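Local coordinates for dipeptide Epimerase (Enterococcus faecalis V583, PDB 3JVA), which belongs to the mandelate racemase/muconate lactonizing enzyme family of the enolase superfamily and binds a magnesium ion in its barrel domain, at residues B[146-151]-B[178-183]; B[156-161]-B[184-189]; B[172-177]-B[207-212]; B[132-137]-B[318-323]. All coordinates share one frame; numbering follows the deposited sequence.

Interaction 1. Residues B[146-151]-B[178-183]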
loop_
_atom_site.group_PDB
_atom_site.type_symbol
_atom_site.label_atom_id
_atom_site.label_comp_id
_atom_site.label_asym_id
_atom_site.label_seq_id
_atom_site.Cartn_x
_atom_site.Cartn_y
_atom_site.Cartn_z
ATOM N N LYS B 146 -12.111 -48.395 11.908
ATOM C CA LYS B 146 -10.856 -48.053 12.567
ATOM C C LYS B 146 -11.096 -46.870 13.497
ATOM O O LYS B 146 -10.545 -46.812 14.593
ATOM C CB LYS B 146 -9.776 -47.706 11.541
ATOM C CG LYS B 146 -9.357 -48.877 10.665
ATOM C CD LYS B 146 -8.219 -48.492 9.727
ATOM C CE LYS B 146 -8.580 -47.278 8.877
ATOM N NZ LYS B 146 -7.513 -46.948 7.899
ATOM N N ALA B 147 -11.931 -45.932 13.058
ATOM C CA ALA B 147 -12.250 -44.765 13.871
ATOM C C ALA B 147 -12.889 -45.204 15.188
ATOM O O ALA B 147 -12.498 -44.740 16.263
ATOM C CB ALA B 147 -13.192 -43.834 13.112
ATOM N N VAL B 148 -13.870 -46.100 15.116
ATOM C CA VAL B 148 -14.508 -46.556 16.344
ATOM C C VAL B 148 -13.471 -47.223 17.242
ATOM O O VAL B 148 -13.462 -47.000 18.448
ATOM C CB VAL B 148 -15.686 -47.534 16.069
ATOM C CG1 VAL B 148 -16.754 -46.835 15.239
ATOM C CG2 VAL B 148 -15.196 -48.774 15.363
ATOM N N GLU B 149 -12.580 -48.016 16.654
ATOM C CA GLU B 149 -11.544 -48.685 17.437
ATOM C C GLU B 149 -10.671 -47.677 18.185
ATOM O O GLU B 149 -10.399 -47.846 19.373
ATOM C CB GLU B 149 -10.667 -49.560 16.533
ATOM C CG GLU B 149 -11.407 -50.750 15.934
ATOM C CD GLU B 149 -10.554 -51.574 14.986
ATOM O OE1 GLU B 149 -11.084 -52.548 14.412
ATOM O OE2 GLU B 149 -9.358 -51.255 14.810
ATOM N N LYS B 150 -10.245 -46.622 17.492
ATOM C CA LYS B 150 -9.394 -45.605 18.110
ATOM C C LYS B 150 -10.140 -44.832 19.187
ATOM O O LYS B 150 -9.568 -44.475 20.217
ATOM C CB LYS B 150 -8.868 -44.629 17.051
ATOM C CG LYS B 150 -8.221 -45.303 15.848
ATOM C CD LYS B 150 -7.179 -46.332 16.264
ATOM C CE LYS B 150 -6.596 -47.027 15.043
ATOM N NZ LYS B 150 -5.669 -48.128 15.414
ATOM N N VAL B 151 -11.421 -44.567 18.953
ATOM C CA VAL B 151 -12.210 -43.848 19.938
ATOM C C VAL B 151 -12.323 -44.684 21.212
ATOM O O VAL B 151 -12.279 -44.149 22.322
ATOM C CB VAL B 151 -13.616 -43.522 19.392
ATOM C CG1 VAL B 151 -14.517 -43.028 20.519
ATOM C CG2 VAL B 151 -13.504 -42.461 18.300
ATOM N N GLU B 178 -20.425 -40.492 10.937
ATOM C CA GLU B 178 -21.602 -41.251 11.342
ATOM C C GLU B 178 -21.239 -42.388 12.286
ATOM O O GLU B 178 -22.035 -42.770 13.141
ATOM C CB GLU B 178 -22.332 -41.804 10.114
ATOM C CG GLU B 178 -21.446 -42.562 9.145
ATOM C CD GLU B 178 -22.171 -42.934 7.863
ATOM O OE1 GLU B 178 -22.809 -42.037 7.265
ATOM O OE2 GLU B 178 -22.099 -44.114 7.450
ATOM N N ALA B 179 -20.028 -42.915 12.143
ATOM C CA ALA B 179 -19.592 -44.014 12.990
ATOM C C ALA B 179 -19.263 -43.593 14.419
ATOM O O ALA B 179 -19.633 -44.284 15.368
ATOM C CB ALA B 179 -18.386 -44.706 12.364
ATOM N N VAL B 180 -18.589 -42.456 14.583
ATOM C CA VAL B 180 -18.192 -42.013 15.917
ATOM C C VAL B 180 -18.947 -40.834 16.535
ATOM O O VAL B 180 -18.734 -40.506 17.696
ATOM C CB VAL B 180 -16.682 -41.687 15.945
ATOM C CG1 VAL B 180 -15.889 -42.868 15.384
ATOM C CG2 VAL B 180 -16.407 -40.422 15.139
ATOM N N GLY B 181 -19.822 -40.187 15.777
ATOM C CA GLY B 181 -20.558 -39.072 16.351
ATOM C C GLY B 181 -19.861 -37.731 16.226
ATOM O O GLY B 181 -18.737 -37.648 15.729
ATOM N N PHE B 182 -20.519 -36.681 16.711
ATOM C CA PHE B 182 -19.994 -35.324 16.612
ATOM C C PHE B 182 -19.102 -34.807 17.736
ATOM O O PHE B 182 -18.608 -33.685 17.651
ATOM C CB PHE B 182 -21.159 -34.356 16.392
ATOM C CG PHE B 182 -21.785 -34.486 15.036
ATOM C CD1 PHE B 182 -21.342 -33.704 13.974
ATOM C CD2 PHE B 182 -22.759 -35.447 14.799
ATOM C CE1 PHE B 182 -21.857 -33.882 12.691
ATOM C CE2 PHE B 182 -23.280 -35.634 13.522
ATOM C CZ PHE B 182 -22.828 -34.850 12.466
ATOM N N ASP B 183 -18.891 -35.602 18.780
ATOM C CA ASP B 183 -18.033 -35.166 19.877
ATOM C C ASP B 183 -16.564 -35.462 19.597
ATOM O O ASP B 183 -15.695 -35.124 20.400
ATOM C CB ASP B 183 -18.442 -35.831 21.192
ATOM C CG ASP B 183 -19.753 -35.293 21.724
ATOM O OD1 ASP B 183 -19.895 -34.053 21.786
ATOM O OD2 ASP B 183 -20.632 -36.104 22.083
#
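V180, in the last turn of helix 166-180, meets A147, V148 and V151 of helix 140-152, and its side chain can be followed outward as an example of how two barrel helices touch through small residues. Its CB lies 4.0 Å from V151 CG2. From there the CG1 branch, set anti to the carbonyl carbon (chi1 -52°), lies against the side chains of one helical turn: it reaches A147 CB at 3.7 Å and V151 CG2 at 3.8 Å. The same methyl stands 3.8 Å from the backbone N of V148, so it rests against the helix backbone as well as its side chains. V151 and V180 cross obliquely. One residue earlier, the methyl of A179 is approached by V148 CG1 at 3.9 Å, and that branch also comes within 3.8 Å of the carbonyl O of A179. No hydrogen bond spans the contact; it is held by methyl groups, and its small buried surface, 170 Å² in all, fits a place near the outside of the domain. G181 then takes a positive phi of 88° and ends the helical course. Between the two helices, A147 turns inward to I176 of helix 166-180 and to L158 of strand 157-161, while V151 packs on I184 just ahead of strand 185-189, so the pair of helices rests on the outer surface of the barrel sheet.

Interaction 2. Residues B[156-161]-B[184-189]. With MG (magnesium ion), chain O.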
loop_
_atom_site.group_PDB
_atom_site.type_symbol
_atom_site.label_atom_id
_atom_site.label_comp_id
_atom_site.label_asym_id
_atom_site.label_seq_id
_atom_site.Cartn_x
_atom_site.Cartn_y
_atom_site.Cartn_z
ATOM N N ASP B 156 -9.810 -38.609 21.066
ATOM C CA ASP B 156 -10.922 -37.686 20.875
ATOM C C ASP B 156 -10.725 -36.867 19.601
ATOM O O ASP B 156 -11.560 -36.032 19.252
ATOM C CB ASP B 156 -11.051 -36.754 22.086
ATOM C CG ASP B 156 -9.830 -35.866 22.279
ATOM O OD1 ASP B 156 -9.753 -35.181 23.324
ATOM O OD2 ASP B 156 -8.953 -35.844 21.390
ATOM N N THR B 157 -9.618 -37.119 18.906
ATOM C CA THR B 157 -9.307 -36.403 17.673
ATOM C C THR B 157 -8.704 -37.346 16.638
ATOM O O THR B 157 -7.717 -38.041 16.904
ATOM C CB THR B 157 -8.322 -35.245 17.944
ATOM O OG1 THR B 157 -8.847 -34.407 18.982
ATOM C CG2 THR B 157 -8.113 -34.407 16.683
ATOM N N LEU B 158 -9.313 -37.376 15.460
ATOM C CA LEU B 158 -8.852 -38.227 14.375
ATOM C C LEU B 158 -8.399 -37.353 13.216
ATOM O O LEU B 158 -8.988 -36.306 12.946
ATOM C CB LEU B 158 -9.981 -39.147 13.904
ATOM C CG LEU B 158 -10.650 -39.982 14.996
ATOM C CD1 LEU B 158 -11.862 -40.702 14.409
ATOM C CD2 LEU B 158 -9.651 -40.972 15.576
ATOM N N LYS B 159 -7.351 -37.792 12.536
ATOM C CA LYS B 159 -6.804 -37.057 11.407
ATOM C C LYS B 159 -6.824 -37.924 10.162
ATOM O O LYS B 159 -6.460 -39.099 10.217
ATOM C CB LYS B 159 -5.367 -36.632 11.714
ATOM C CG LYS B 159 -4.618 -36.042 10.528
ATOM C CD LYS B 159 -3.290 -35.448 10.976
ATOM C CE LYS B 159 -2.406 -35.097 9.790
ATOM N NZ LYS B 159 -1.952 -36.334 9.102
ATOM N N ILE B 160 -7.264 -37.349 9.046
ATOM C CA ILE B 160 -7.304 -38.086 7.789
ATOM C C ILE B 160 -6.885 -37.207 6.622
ATOM O O ILE B 160 -7.122 -35.997 6.613
ATOM C CB ILE B 160 -8.710 -38.663 7.467
ATOM C CG1 ILE B 160 -9.666 -37.542 7.075
ATOM C CG2 ILE B 160 -9.248 -39.432 8.664
ATOM C CD1 ILE B 160 -10.960 -38.038 6.451
ATOM N N LYS B 161 -6.255 -37.830 5.637
ATOM C CA LYS B 161 -5.803 -37.125 4.450
ATOM C C LYS B 161 -6.953 -36.979 3.457
ATOM O O LYS B 161 -7.760 -37.895 3.294
ATOM C CB LYS B 161 -4.653 -37.897 3.799
ATOM C CG LYS B 161 -4.096 -37.249 2.542
ATOM C CD LYS B 161 -2.855 -37.984 2.028
ATOM C CE LYS B 161 -3.174 -39.417 1.632
ATOM N NZ LYS B 161 -1.978 -40.137 1.104
ATOM N N ILE B 184 -16.290 -36.093 18.460
ATOM C CA ILE B 184 -14.918 -36.421 18.086
ATOM C C ILE B 184 -14.443 -35.392 17.063
ATOM O O ILE B 184 -15.140 -35.103 16.087
ATOM C CB ILE B 184 -14.824 -37.840 17.462
ATOM C CG1 ILE B 184 -15.293 -38.892 18.471
ATOM C CG2 ILE B 184 -13.388 -38.133 17.030
ATOM C CD1 ILE B 184 -14.488 -38.930 19.759
ATOM N N LYS B 185 -13.263 -34.826 17.293
ATOM C CA LYS B 185 -12.725 -33.833 16.376
ATOM C C LYS B 185 -12.096 -34.493 15.163
ATOM O O LYS B 185 -11.421 -35.521 15.276
ATOM C CB LYS B 185 -11.702 -32.946 17.096
ATOM C CG LYS B 185 -12.344 -31.971 18.077
ATOM C CD LYS B 185 -11.310 -31.180 18.870
ATOM C CE LYS B 185 -10.521 -32.081 19.807
ATOM N NZ LYS B 185 -9.603 -31.302 20.687
ATOM N N LEU B 186 -12.334 -33.905 13.997
ATOM C CA LEU B 186 -11.793 -34.433 12.755
ATOM C C LEU B 186 -10.891 -33.404 12.098
ATOM O O LEU B 186 -11.340 -32.315 11.745
ATOM C CB LEU B 186 -12.924 -34.808 11.792
ATOM C CG LEU B 186 -13.822 -35.982 12.190
ATOM C CD1 LEU B 186 -14.932 -36.146 11.158
ATOM C CD2 LEU B 186 -12.991 -37.256 12.277
ATOM N N ARG B 187 -9.613 -33.751 11.961
ATOM C CA ARG B 187 -8.625 -32.878 11.326
ATOM C C ARG B 187 -8.311 -33.432 9.953
ATOM O O ARG B 187 -7.982 -34.612 9.819
ATOM C CB ARG B 187 -7.324 -32.851 12.129
ATOM C CG ARG B 187 -7.451 -32.202 13.461
ATOM C CD ARG B 187 -6.160 -32.266 14.255
ATOM N NE ARG B 187 -6.364 -31.624 15.546
ATOM C CZ ARG B 187 -5.644 -31.865 16.630
ATOM N NH1 ARG B 187 -4.652 -32.746 16.594
ATOM N NH2 ARG B 187 -5.933 -31.233 17.757
ATOM N N LEU B 188 -8.381 -32.584 8.936
ATOM C CA LEU B 188 -8.090 -33.032 7.587
ATOM C C LEU B 188 -6.781 -32.431 7.104
ATOM O O LEU B 188 -6.438 -31.307 7.463
ATOM C CB LEU B 188 -9.210 -32.608 6.633
ATOM C CG LEU B 188 -10.636 -32.911 7.096
ATOM C CD1 LEU B 188 -11.599 -32.577 5.971
ATOM C CD2 LEU B 188 -10.756 -34.379 7.505
ATOM N N ASP B 189 -6.038 -33.195 6.314
ATOM C CA ASP B 189 -4.798 -32.688 5.745
ATOM C C ASP B 189 -4.984 -32.798 4.244
ATOM O O ASP B 189 -5.012 -33.903 3.705
ATOM C CB ASP B 189 -3.592 -33.524 6.175
ATOM C CG ASP B 189 -2.281 -32.850 5.831
ATOM O OD1 ASP B 189 -2.238 -32.159 4.791
ATOM O OD2 ASP B 189 -1.305 -33.007 6.597
HETATM MG MG MG O . 0.410 -31.891 6.963
HETATM O O HOH W 1 -0.043 -30.709 5.321
HETATM O O HOH W 2 1.543 -33.045 5.698
HETATM O O HOH W 3 1.017 -33.386 8.381
#
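The parallel strands 157-161 and 185-189 flank helix 166-180 in a beta-alpha-beta unit of the enolase-type barrel, and D189, at the end of the second strand, belongs to the magnesium site. The backbones are joined by five hydrogen bonds running from K185 N to D156 O at one end to D189 N to I160 O at the other. The central one, R187 N to L158 O, is 2.8 Å long and nearly straight at 173°. On the face bearing T157, K159 and D189, the methyl CG2 of T157 lies over the centre of the R187 guanidinium, 3.5 Å from CZ. This arginine is extended from CG to NE, and its charge is met beyond the strands by E212 and D132. Further along, K159 and D189 run side by side, with K159 CE 4.0 Å from D189 OD2. That oxygen binds the magnesium ion at 2.1 Å, alongside E215, D240 and three waters. D189 OD1 instead accepts a hydrogen bond from a metal-bound water at 2.7 Å and another from N191 N, which should steady the carboxylate. On the other face I160 CG1 presses against L188 CD2 at 3.4 Å, closer than usual for carbons. This apolar face is backed by helices 140-152 and 166-180, through M143 and V173 on I160, while strands 128-134 and 213-215 continue the sheet on either side.

Interaction 3. Residues B[172-177]-B[207-212]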
loop_
_atom_site.group_PDB
_atom_site.type_symbol
_atom_site.label_atom_id
_atom_site.label_comp_id
_atom_site.label_asym_id
_atom_site.label_seq_id
_atom_site.Cartn_x
_atom_site.Cartn_y
_atom_site.Cartn_z
ATOM N N ARG B 172 -15.434 -40.846 2.818
ATOM C CA ARG B 172 -14.679 -41.253 3.994
ATOM C C ARG B 172 -15.065 -40.434 5.218
ATOM O O ARG B 172 -15.307 -40.988 6.288
ATOM C CB ARG B 172 -13.178 -41.115 3.728
ATOM C CG ARG B 172 -12.646 -42.140 2.746
ATOM C CD ARG B 172 -11.223 -41.841 2.305
ATOM N NE ARG B 172 -10.763 -42.847 1.351
ATOM C CZ ARG B 172 -10.042 -42.579 0.267
ATOM N NH1 ARG B 172 -9.693 -41.327 -0.009
ATOM N NH2 ARG B 172 -9.670 -43.563 -0.542
ATOM N N VAL B 173 -15.126 -39.116 5.062
ATOM C CA VAL B 173 -15.485 -38.253 6.179
ATOM C C VAL B 173 -16.898 -38.569 6.668
ATOM O O VAL B 173 -17.156 -38.624 7.869
ATOM C CB VAL B 173 -15.385 -36.762 5.785
ATOM C CG1 VAL B 173 -15.934 -35.887 6.896
ATOM C CG2 VAL B 173 -13.927 -36.403 5.508
ATOM N N LYS B 174 -17.807 -38.788 5.726
ATOM C CA LYS B 174 -19.190 -39.112 6.056
ATOM C C LYS B 174 -19.276 -40.382 6.903
ATOM O O LYS B 174 -19.937 -40.402 7.939
ATOM C CB LYS B 174 -19.998 -39.303 4.773
ATOM C CG LYS B 174 -21.421 -39.782 5.005
ATOM C CD LYS B 174 -22.136 -40.072 3.691
ATOM C CE LYS B 174 -22.290 -38.818 2.851
ATOM N NZ LYS B 174 -23.025 -39.087 1.582
ATOM N N ALA B 175 -18.607 -41.438 6.449
ATOM C CA ALA B 175 -18.601 -42.720 7.150
ATOM C C ALA B 175 -18.006 -42.593 8.549
ATOM O O ALA B 175 -18.551 -43.110 9.525
ATOM C CB ALA B 175 -17.818 -43.750 6.341
ATOM N N ILE B 176 -16.880 -41.901 8.648
ATOM C CA ILE B 176 -16.232 -41.725 9.938
ATOM C C ILE B 176 -17.130 -40.966 10.907
ATOM O O ILE B 176 -17.348 -41.412 12.038
ATOM C CB ILE B 176 -14.888 -40.978 9.773
ATOM C CG1 ILE B 176 -13.927 -41.845 8.954
ATOM C CG2 ILE B 176 -14.298 -40.651 11.133
ATOM C CD1 ILE B 176 -12.620 -41.160 8.585
ATOM N N ARG B 177 -17.661 -39.829 10.465
ATOM C CA ARG B 177 -18.524 -39.022 11.318
ATOM C C ARG B 177 -19.732 -39.799 11.832
ATOM O O ARG B 177 -20.031 -39.769 13.024
ATOM C CB ARG B 177 -19.002 -37.766 10.577
ATOM C CG ARG B 177 -19.927 -36.879 11.406
ATOM C CD ARG B 177 -19.259 -36.444 12.703
ATOM N NE ARG B 177 -18.244 -35.417 12.489
ATOM C CZ ARG B 177 -17.278 -35.130 13.355
ATOM N NH1 ARG B 177 -17.186 -35.802 14.494
ATOM N NH2 ARG B 177 -16.416 -34.154 13.096
ATOM N N ALA B 207 -17.009 -29.178 5.207
ATOM C CA ALA B 207 -17.433 -28.509 6.435
ATOM C C ALA B 207 -18.796 -28.968 6.953
ATOM O O ALA B 207 -19.080 -28.840 8.141
ATOM C CB ALA B 207 -17.443 -26.994 6.232
ATOM N N ASP B 208 -19.638 -29.494 6.068
ATOM C CA ASP B 208 -20.961 -29.964 6.479
ATOM C C ASP B 208 -20.873 -31.086 7.508
ATOM O O ASP B 208 -21.856 -31.398 8.181
ATOM C CB ASP B 208 -21.765 -30.470 5.276
ATOM C CG ASP B 208 -22.141 -29.361 4.311
ATOM O OD1 ASP B 208 -22.489 -28.256 4.777
ATOM O OD2 ASP B 208 -22.105 -29.598 3.085
ATOM N N TYR B 209 -19.697 -31.693 7.629
ATOM C CA TYR B 209 -19.501 -32.793 8.566
ATOM C C TYR B 209 -18.786 -32.378 9.844
ATOM O O TYR B 209 -18.333 -33.227 10.611
ATOM C CB TYR B 209 -18.732 -33.919 7.873
ATOM C CG TYR B 209 -19.496 -34.494 6.707
ATOM C CD1 TYR B 209 -20.542 -35.395 6.913
ATOM C CD2 TYR B 209 -19.230 -34.082 5.404
ATOM C CE1 TYR B 209 -21.305 -35.865 5.851
ATOM C CE2 TYR B 209 -19.989 -34.547 4.334
ATOM C CZ TYR B 209 -21.025 -35.437 4.567
ATOM O OH TYR B 209 -21.788 -35.890 3.517
ATOM N N GLN B 210 -18.701 -31.070 10.073
ATOM C CA GLN B 210 -18.045 -30.532 11.257
ATOM C C GLN B 210 -16.555 -30.866 11.240
ATOM O O GLN B 210 -16.128 -31.892 11.769
ATOM C CB GLN B 210 -18.676 -31.099 12.533
ATOM C CG GLN B 210 -18.002 -30.603 13.805
ATOM C CD GLN B 210 -18.471 -31.334 15.049
ATOM O OE1 GLN B 210 -19.645 -31.268 15.420
ATOM N NE2 GLN B 210 -17.550 -32.037 15.704
ATOM N N ILE B 211 -15.770 -29.988 10.636
ATOM C CA ILE B 211 -14.332 -30.194 10.543
ATOM C C ILE B 211 -13.618 -29.233 11.475
ATOM O O ILE B 211 -13.923 -28.045 11.488
ATOM C CB ILE B 211 -13.851 -29.964 9.103
ATOM C CG1 ILE B 211 -14.579 -30.929 8.167
ATOM C CG2 ILE B 211 -12.345 -30.155 9.010
ATOM C CD1 ILE B 211 -14.481 -32.387 8.587
ATOM N N GLU B 212 -12.681 -29.746 12.269
ATOM C CA GLU B 212 -11.944 -28.890 13.191
ATOM C C GLU B 212 -10.999 -27.954 12.441
ATOM O O GLU B 212 -10.879 -26.771 12.779
ATOM C CB GLU B 212 -11.124 -29.716 14.181
ATOM C CG GLU B 212 -10.322 -28.831 15.119
ATOM C CD GLU B 212 -9.189 -29.560 15.799
ATOM O OE1 GLU B 212 -8.671 -30.530 15.213
ATOM O OE2 GLU B 212 -8.805 -29.147 16.909
#
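Y209 lays its ring obliquely against V173 and K174 of helix 166-180. V173 CG1 comes to 3.6 Å from Y209 CB, at the root of the side chain, and also approaches I211 CD1. Further out, K174 CA makes an off-centre CH-pi contact, 4.3 Å from the ring centroid and 28° off the ring normal. The lysine chain crosses the ring at a slant: CB is 3.8 Å from Y209 CE1, and the bend at chi3 brings CE to 3.0 Å from Y209 OH. In this TIM-barrel-like domain, 207-212 is the link that leaves helix 196-206 and leads into strand 213-215, and the polar half of the contact ties its backbone to the preceding barrel helix. R177 leaves its backbone with CG anti to N (chi1 179°), and its chain is bent at chi2 and chi3. R177 NE donates to Y209 O at 2.9 Å, with the acceptor in the guanidinium plane, while NH2 donates to Q210 O at 2.6 Å and more weakly to Y209 O. The Q210 amide comes over one face of the guanidinium, with NE2 3.5 Å from R177 NH2 and the two planes 50° apart; that NE2 is hydrogen-bonded to F182 O. The remaining terminal nitrogen, R177 NH1, donates to G181 O and I184 O.

Interaction 4. Residues B[132-137]-B[318-323]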
loop_
_atom_site.group_PDB
_atom_site.type_symbol
_atom_site.label_atom_id
_atom_site.label_comp_id
_atom_site.label_asym_id
_atom_site.label_seq_id
_atom_site.Cartn_x
_atom_site.Cartn_y
_atom_site.Cartn_z
ATOM N N ASP B 132 -3.598 -36.653 18.586
ATOM C CA ASP B 132 -4.654 -37.236 17.778
ATOM C C ASP B 132 -4.004 -38.497 17.227
ATOM O O ASP B 132 -2.893 -38.862 17.625
ATOM C CB ASP B 132 -5.042 -36.315 16.604
ATOM C CG ASP B 132 -3.878 -36.045 15.642
ATOM O OD1 ASP B 132 -3.011 -36.930 15.453
ATOM O OD2 ASP B 132 -3.843 -34.944 15.050
ATOM N N ILE B 133 -4.697 -39.169 16.324
ATOM C CA ILE B 133 -4.140 -40.339 15.674
ATOM C C ILE B 133 -4.650 -40.292 14.244
ATOM O O ILE B 133 -5.823 -39.978 13.993
ATOM C CB ILE B 133 -4.552 -41.673 16.360
ATOM C CG1 ILE B 133 -3.802 -42.832 15.690
ATOM C CG2 ILE B 133 -6.053 -41.889 16.263
ATOM C CD1 ILE B 133 -3.891 -44.143 16.449
ATOM N N THR B 134 -3.753 -40.569 13.306
ATOM C CA THR B 134 -4.087 -40.541 11.890
ATOM C C THR B 134 -4.657 -41.872 11.416
ATOM O O THR B 134 -4.119 -42.930 11.721
ATOM C CB THR B 134 -2.835 -40.197 11.043
ATOM O OG1 THR B 134 -2.356 -38.895 11.403
ATOM C CG2 THR B 134 -3.164 -40.216 9.553
ATOM N N LEU B 135 -5.760 -41.814 10.681
ATOM C CA LEU B 135 -6.369 -43.023 10.150
ATOM C C LEU B 135 -5.837 -43.205 8.737
ATOM O O LEU B 135 -5.909 -42.285 7.920
ATOM C CB LEU B 135 -7.896 -42.893 10.111
ATOM C CG LEU B 135 -8.632 -42.664 11.433
ATOM C CD1 LEU B 135 -10.122 -42.534 11.151
ATOM C CD2 LEU B 135 -8.370 -43.815 12.397
ATOM N N GLY B 136 -5.295 -44.383 8.450
ATOM C CA GLY B 136 -4.765 -44.634 7.124
ATOM C C GLY B 136 -5.860 -44.622 6.077
ATOM O O GLY B 136 -6.975 -45.074 6.337
ATOM N N ILE B 137 -5.552 -44.105 4.894
ATOM C CA ILE B 137 -6.538 -44.044 3.824
ATOM C C ILE B 137 -6.975 -45.448 3.423
ATOM O O ILE B 137 -6.153 -46.350 3.271
ATOM C CB ILE B 137 -5.977 -43.286 2.597
ATOM C CG1 ILE B 137 -5.802 -41.806 2.955
ATOM C CG2 ILE B 137 -6.918 -43.418 1.405
ATOM C CD1 ILE B 137 -7.086 -41.127 3.426
ATOM N N ASP B 318 -0.004 -33.842 16.768
ATOM C CA ASP B 318 -0.242 -34.946 15.848
ATOM C C ASP B 318 1.054 -35.743 15.931
ATOM O O ASP B 318 1.863 -35.735 15.009
ATOM C CB ASP B 318 -0.478 -34.406 14.430
ATOM C CG ASP B 318 -0.643 -35.509 13.401
ATOM O OD1 ASP B 318 -1.192 -36.574 13.751
ATOM O OD2 ASP B 318 -0.233 -35.307 12.237
ATOM N N LEU B 319 1.241 -36.415 17.065
ATOM C CA LEU B 319 2.456 -37.189 17.329
ATOM C C LEU B 319 2.089 -38.651 17.538
ATOM O O LEU B 319 2.145 -39.162 18.653
ATOM C CB LEU B 319 3.139 -36.631 18.580
ATOM C CG LEU B 319 3.452 -35.131 18.534
ATOM C CD1 LEU B 319 3.911 -34.661 19.905
ATOM C CD2 LEU B 319 4.519 -34.854 17.475
ATOM N N ASP B 320 1.742 -39.317 16.443
ATOM C CA ASP B 320 1.296 -40.705 16.478
ATOM C C ASP B 320 2.226 -41.725 15.829
ATOM O O ASP B 320 1.858 -42.889 15.685
ATOM C CB ASP B 320 -0.072 -40.785 15.796
ATOM C CG ASP B 320 -0.021 -40.352 14.337
ATOM O OD1 ASP B 320 0.983 -39.726 13.919
ATOM O OD2 ASP B 320 -0.992 -40.626 13.604
ATOM N N ALA B 321 3.428 -41.308 15.448
ATOM C CA ALA B 321 4.349 -42.228 14.784
ATOM C C ALA B 321 4.665 -43.516 15.550
ATOM O O ALA B 321 4.767 -44.581 14.940
ATOM C CB ALA B 321 5.645 -41.503 14.425
ATOM N N THR B 322 4.817 -43.446 16.871
ATOM C CA THR B 322 5.147 -44.662 17.612
ATOM C C THR B 322 4.043 -45.707 17.563
ATOM O O THR B 322 4.313 -46.904 17.697
ATOM C CB THR B 322 5.493 -44.390 19.101
ATOM O OG1 THR B 322 4.329 -43.940 19.807
ATOM C CG2 THR B 322 6.596 -43.342 19.212
ATOM N N PHE B 323 2.806 -45.262 17.355
ATOM C CA PHE B 323 1.670 -46.183 17.307
ATOM C C PHE B 323 1.678 -47.084 16.079
ATOM O O PHE B 323 1.010 -48.119 16.063
ATOM C CB PHE B 323 0.342 -45.415 17.338
ATOM C CG PHE B 323 0.250 -44.386 18.426
ATOM C CD1 PHE B 323 0.942 -44.538 19.621
ATOM C CD2 PHE B 323 -0.561 -43.267 18.262
ATOM C CE1 PHE B 323 0.830 -43.591 20.638
ATOM C CE2 PHE B 323 -0.682 -42.315 19.271
ATOM C CZ PHE B 323 0.012 -42.476 20.458
HETATM O O HOH W 4 0.505 -38.193 11.635
#
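D132 and D318 bring their carboxylates together at the close-packed end of this contact, where OD1 of D132 lies only 2.5 Å from OD1 of D318. The two carboxylate planes are turned 58° from each other. The first torsion of D132 places CG between the backbone N and the carbonyl carbon (chi1 61°), which brings the carboxylate against D318, and its other oxygen, OD2, forms a salt bridge with R187. Next to the acids, D320 OD2 accepts a hydrogen bond from T134 N at 2.8 Å, on the anti side and 25° out of the carboxylate plane. The apolar contact of the close-packed part is made by I133 CD1, which approaches F323 CD2 obliquely at 3.9 Å; separately, D132 O lies at the edge of the phenyl ring.

On the looser side one water bridges the two segments, within hydrogen-bonding distance of T134 OG1 and D318 OD2 (3.0 Å each) and of D320 OD1 (2.8 Å). Here the water links T134 to both acids, although T134 OG1 also lies 3.1 Å from D320 OD2. The contact joins strand 128-134 to the loop that follows strand 314-317, the first and last parallel strands of the barrel, at the ends where their loops begin; strand 157-161 lies beside the former, helix 140-152 packs behind I133, and helix 298-310 receives L319.

The four contacts trace one part of the barrel domain. Interaction 2 is the central strand pair; interaction 1 lies about 10 Å from it and interaction 3 about 9 Å, centre to centre, both on helix 166-180, whose flanking strands form interaction 2. Along the chain the segments of these three alternate, as expected where successive beta-alpha units pack side by side. Interaction 4 brings together segments 181 residues apart, enclosing the other three in sequence, and its strand 128-134 neighbours 157-161 in the same sheet. Interactions 3 and 4 are the farthest apart, about 18 Å between centres. Helix packing thus lies outside, with the magnesium site at the strand ends.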